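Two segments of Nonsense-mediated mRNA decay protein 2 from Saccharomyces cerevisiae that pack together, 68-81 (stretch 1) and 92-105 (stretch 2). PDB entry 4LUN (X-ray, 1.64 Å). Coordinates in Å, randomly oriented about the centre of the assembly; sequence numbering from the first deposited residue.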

# COMPACT_ATOMS: atom_id res chain seq x y z
N TYR A 68 8.89 -23.65 15.78
CA TYR A 68 8.10 -22.47 16.14
C TYR A 68 7.67 -21.67 14.91
O TYR A 68 7.16 -20.56 15.03
CB TYR A 68 8.86 -21.57 17.12
CG TYR A 68 8.68 -21.91 18.59
CD1 TYR A 68 7.85 -21.15 19.41
CD2 TYR A 68 9.32 -23.01 19.16
CE1 TYR A 68 7.68 -21.46 20.75
CE2 TYR A 68 9.15 -23.33 20.50
CZ TYR A 68 8.33 -22.56 21.29
OH TYR A 68 8.16 -22.87 22.62
N LEU A 69 7.89 -22.23 13.72
CA LEU A 69 7.59 -21.54 12.47
C LEU A 69 6.16 -20.99 12.37
O LEU A 69 5.98 -19.81 12.05
CB LEU A 69 7.88 -22.45 11.28
CG LEU A 69 7.59 -21.80 9.92
CD1 LEU A 69 8.43 -20.53 9.79
CD2 LEU A 69 7.90 -22.76 8.81
N SER A 70 5.17 -21.84 12.62
CA SER A 70 3.77 -21.42 12.52
C SER A 70 3.50 -20.20 13.39
O SER A 70 2.88 -19.23 12.95
CB SER A 70 2.82 -22.55 12.93
OG SER A 70 3.17 -23.76 12.30
N GLU A 71 3.97 -20.26 14.63
CA GLU A 71 3.84 -19.14 15.55
C GLU A 71 4.59 -17.90 15.07
O GLU A 71 4.12 -16.77 15.27
CB GLU A 71 4.33 -19.54 16.95
CG GLU A 71 4.42 -18.38 17.92
CD GLU A 71 4.48 -18.84 19.35
OE1 GLU A 71 4.68 -20.05 19.58
OE2 GLU A 71 4.33 -17.98 20.25
N ILE A 72 5.73 -18.11 14.43
CA ILE A 72 6.51 -16.99 13.89
C ILE A 72 5.74 -16.31 12.77
O ILE A 72 5.69 -15.08 12.69
CB ILE A 72 7.88 -17.46 13.35
CG1 ILE A 72 8.81 -17.85 14.49
CG2 ILE A 72 8.53 -16.37 12.52
CD1 ILE A 72 10.13 -18.45 14.02
N ILE A 73 5.12 -17.12 11.91
CA ILE A 73 4.32 -16.61 10.80
C ILE A 73 3.16 -15.73 11.28
O ILE A 73 2.99 -14.61 10.80
CB ILE A 73 3.77 -17.77 9.94
CG1 ILE A 73 4.91 -18.46 9.21
CG2 ILE A 73 2.71 -17.26 8.96
CD1 ILE A 73 4.55 -19.82 8.68
N VAL A 74 2.38 -16.23 12.24
CA VAL A 74 1.30 -15.45 12.83
C VAL A 74 1.81 -14.18 13.52
O VAL A 74 1.27 -13.09 13.32
CB VAL A 74 0.49 -16.27 13.85
CG1 VAL A 74 -0.54 -15.39 14.55
CG2 VAL A 74 -0.19 -17.43 13.15
N THR A 75 2.87 -14.32 14.31
CA THR A 75 3.45 -13.19 15.02
C THR A 75 3.94 -12.10 14.06
O THR A 75 3.63 -10.92 14.23
CB THR A 75 4.61 -13.62 15.92
OG1 THR A 75 4.13 -14.55 16.90
CG2 THR A 75 5.23 -12.42 16.62
N VAL A 76 4.70 -12.51 13.05
CA VAL A 76 5.23 -11.58 12.06
C VAL A 76 4.11 -10.93 11.24
O VAL A 76 4.18 -9.75 10.90
CB VAL A 76 6.26 -12.28 11.15
CG1 VAL A 76 6.29 -11.67 9.77
CG2 VAL A 76 7.65 -12.24 11.79
N THR A 77 3.06 -11.70 10.93
CA THR A 77 1.93 -11.18 10.17
C THR A 77 1.32 -9.99 10.91
O THR A 77 1.05 -8.95 10.32
CB THR A 77 0.84 -12.23 9.94
OG1 THR A 77 1.37 -13.32 9.18
CG2 THR A 77 -0.32 -11.61 9.17
N GLU A 78 1.13 -10.16 12.21
CA GLU A 78 0.59 -9.09 13.05
C GLU A 78 1.56 -7.91 13.12
O GLU A 78 1.14 -6.76 12.97
CB GLU A 78 0.30 -9.63 14.46
CG GLU A 78 -0.89 -8.99 15.12
CD GLU A 78 -1.62 -9.96 16.04
OE1 GLU A 78 -2.85 -10.13 15.86
OE2 GLU A 78 -0.97 -10.55 16.93
N CYS A 79 2.84 -8.18 13.33
CA CYS A 79 3.84 -7.12 13.39
C CYS A 79 3.95 -6.34 12.08
O CYS A 79 4.08 -5.12 12.09
CB CYS A 79 5.21 -7.68 13.76
SG CYS A 79 5.27 -8.39 15.41
N LEU A 80 3.90 -7.06 10.96
CA LEU A 80 4.05 -6.43 9.66
C LEU A 80 2.88 -5.50 9.35
O LEU A 80 3.06 -4.41 8.81
CB LEU A 80 4.16 -7.50 8.57
CG LEU A 80 5.02 -7.13 7.37
CD1 LEU A 80 6.36 -6.58 7.86
CD2 LEU A 80 5.23 -8.36 6.50
N LEU A 81 1.68 -5.95 9.70
CA LEU A 81 0.48 -5.18 9.44
C LEU A 81 0.43 -3.92 10.30
O LEU A 81 -0.28 -2.98 10.00
CB LEU A 81 -0.77 -6.02 9.66
CG LEU A 81 -1.07 -7.16 8.68
CD1 LEU A 81 -2.23 -8.01 9.17
CD2 LEU A 81 -1.38 -6.60 7.31
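Stretch 2 (92-105) AAVEIISGLHQRFN

Stretch 2 is already helical at Ala-92 and stays so to Phe-104, with i to i+4 bonds such as Ile-97 N to Ala-93 O (2.9 Å); Asn-105 then leaves helical geometry at positive phi (51°). The helix axis runs nearly antiparallel to that of helix 69-81, at a signed crossing angle of -160° and a closest approach of 11.4 Å. At that separation the contact is made by apolar side chains; no hydrogen bond crosses, and the two sides together bury 320 Å².

The spacing from Leu-69 CA to Phe-104 CA is 8.8 Å; it widens to 9.4 Å from Ile-72 CA to Leu-100 CA, then narrows through 8.3 Å from Val-76 CA to Ile-97 CA to 7.2 Å from Leu-80 CA to Ala-93 CA, where the partner is a bare methyl. Leu-80 CA-to-CB points sideways, yet with chi1 off-well at -148° and chi2 p its CD1 comes to 4.1 Å from Ala-93 CB and 4.0 Å from Ile-97 CG1. Ile-97 points toward stretch 1, and its m, m rotamer places CD1 3.5 Å from Val-76 CG1, the closest contact. Val-76 (t) also brings CG2 to 3.8 Å from Leu-100 CD1. Leu-100 (m, t) meets Ile-72 as well, CD2 lying 4.2 Å from Ile-72 CG2. Leu-69, again sideways at CB, uses t, p to set CD1 over one face of the Phe-104 ring (m), 4.3 Å from Phe-104 CD2.

Ser-98, out of reach of stretch 1, turns OG (m) back to Val-94 O at 2.8 Å.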

# COMPACT_ATOMS: atom_id res chain seq x y z
N ALA A 92 13.81 -1.63 8.74
CA ALA A 92 14.04 -2.69 9.71
C ALA A 92 13.16 -3.89 9.39
O ALA A 92 13.62 -5.03 9.40
CB ALA A 92 13.77 -2.20 11.12
N ALA A 93 11.89 -3.64 9.09
CA ALA A 93 10.96 -4.71 8.75
C ALA A 93 11.43 -5.46 7.50
O ALA A 93 11.35 -6.69 7.43
CB ALA A 93 9.56 -4.17 8.55
N VAL A 94 11.92 -4.72 6.52
CA VAL A 94 12.41 -5.33 5.29
C VAL A 94 13.61 -6.26 5.54
O VAL A 94 13.66 -7.37 5.01
CB VAL A 94 12.80 -4.27 4.23
CG1 VAL A 94 13.54 -4.92 3.06
CG2 VAL A 94 11.56 -3.52 3.75
N GLU A 95 14.56 -5.82 6.36
CA GLU A 95 15.73 -6.63 6.67
C GLU A 95 15.36 -7.89 7.45
O GLU A 95 15.89 -8.97 7.19
CB GLU A 95 16.76 -5.82 7.45
CG GLU A 95 17.42 -4.71 6.66
CD GLU A 95 18.56 -5.19 5.78
OE1 GLU A 95 18.91 -6.39 5.83
OE2 GLU A 95 19.12 -4.35 5.05
N ILE A 96 14.46 -7.74 8.41
CA ILE A 96 13.98 -8.85 9.22
C ILE A 96 13.21 -9.88 8.40
O ILE A 96 13.44 -11.08 8.51
CB ILE A 96 13.11 -8.34 10.38
CG1 ILE A 96 13.95 -7.48 11.32
CG2 ILE A 96 12.46 -9.50 11.12
CD1 ILE A 96 13.13 -6.59 12.24
N ILE A 97 12.28 -9.42 7.57
CA ILE A 97 11.52 -10.33 6.73
C ILE A 97 12.43 -11.02 5.72
O ILE A 97 12.26 -12.20 5.44
CB ILE A 97 10.35 -9.63 6.00
CG1 ILE A 97 9.36 -9.06 7.02
CG2 ILE A 97 9.63 -10.60 5.06
CD1 ILE A 97 8.80 -10.10 7.96
N SER A 98 13.40 -10.29 5.18
CA SER A 98 14.36 -10.88 4.24
C SER A 98 15.16 -12.00 4.89
O SER A 98 15.39 -13.04 4.27
CB SER A 98 15.31 -9.82 3.67
OG SER A 98 14.61 -8.91 2.84
N GLY A 99 15.59 -11.79 6.13
CA GLY A 99 16.31 -12.81 6.88
C GLY A 99 15.48 -14.06 7.08
O GLY A 99 15.96 -15.18 6.87
N LEU A 100 14.23 -13.88 7.48
CA LEU A 100 13.34 -15.00 7.70
C LEU A 100 13.06 -15.72 6.40
O LEU A 100 13.02 -16.95 6.37
CB LEU A 100 12.04 -14.52 8.35
CG LEU A 100 12.14 -14.27 9.85
CD1 LEU A 100 10.99 -13.40 10.32
CD2 LEU A 100 12.16 -15.60 10.59
N HIS A 101 12.88 -14.97 5.32
CA HIS A 101 12.67 -15.56 4.00
C HIS A 101 13.91 -16.34 3.55
O HIS A 101 13.81 -17.40 2.92
CB HIS A 101 12.31 -14.47 2.97
CG HIS A 101 12.33 -14.95 1.56
ND1 HIS A 101 11.38 -15.80 1.05
CD2 HIS A 101 13.21 -14.71 0.55
CE1 HIS A 101 11.67 -16.07 -0.22
NE2 HIS A 101 12.77 -15.42 -0.54
N GLN A 102 15.09 -15.82 3.88
CA GLN A 102 16.33 -16.48 3.46
C GLN A 102 16.56 -17.77 4.25
O GLN A 102 17.13 -18.73 3.73
CB GLN A 102 17.51 -15.52 3.61
CG GLN A 102 17.51 -14.44 2.53
CD GLN A 102 18.36 -13.26 2.90
OE1 GLN A 102 19.27 -13.36 3.72
NE2 GLN A 102 18.07 -12.11 2.29
N ARG A 103 16.10 -17.79 5.50
CA ARG A 103 16.23 -18.98 6.34
C ARG A 103 15.23 -20.07 5.93
O ARG A 103 15.58 -21.25 5.85
CB ARG A 103 16.02 -18.64 7.82
CG ARG A 103 17.26 -18.18 8.58
CD ARG A 103 18.22 -19.33 8.91
NE ARG A 103 17.56 -20.51 9.47
CZ ARG A 103 17.40 -20.76 10.77
NH1 ARG A 103 17.85 -19.90 11.68
NH2 ARG A 103 16.78 -21.86 11.16
N PHE A 104 13.99 -19.66 5.67
CA PHE A 104 12.90 -20.63 5.49
C PHE A 104 12.23 -20.69 4.12
O PHE A 104 11.44 -21.60 3.86
CB PHE A 104 11.83 -20.43 6.57
CG PHE A 104 12.38 -20.41 7.97
CD1 PHE A 104 12.91 -21.57 8.54
CD2 PHE A 104 12.39 -19.24 8.71
CE1 PHE A 104 13.43 -21.55 9.82
CE2 PHE A 104 12.91 -19.22 10.00
CZ PHE A 104 13.43 -20.37 10.55
N ASN A 105 12.54 -19.75 3.23
CA ASN A 105 11.86 -19.69 1.93
C ASN A 105 10.32 -19.73 2.05
O ASN A 105 9.75 -19.15 2.96
CB ASN A 105 12.37 -20.80 0.99
CG ASN A 105 11.74 -20.76 -0.40
OD1 ASN A 105 11.74 -19.73 -1.06
ND2 ASN A 105 11.12 -21.87 -0.80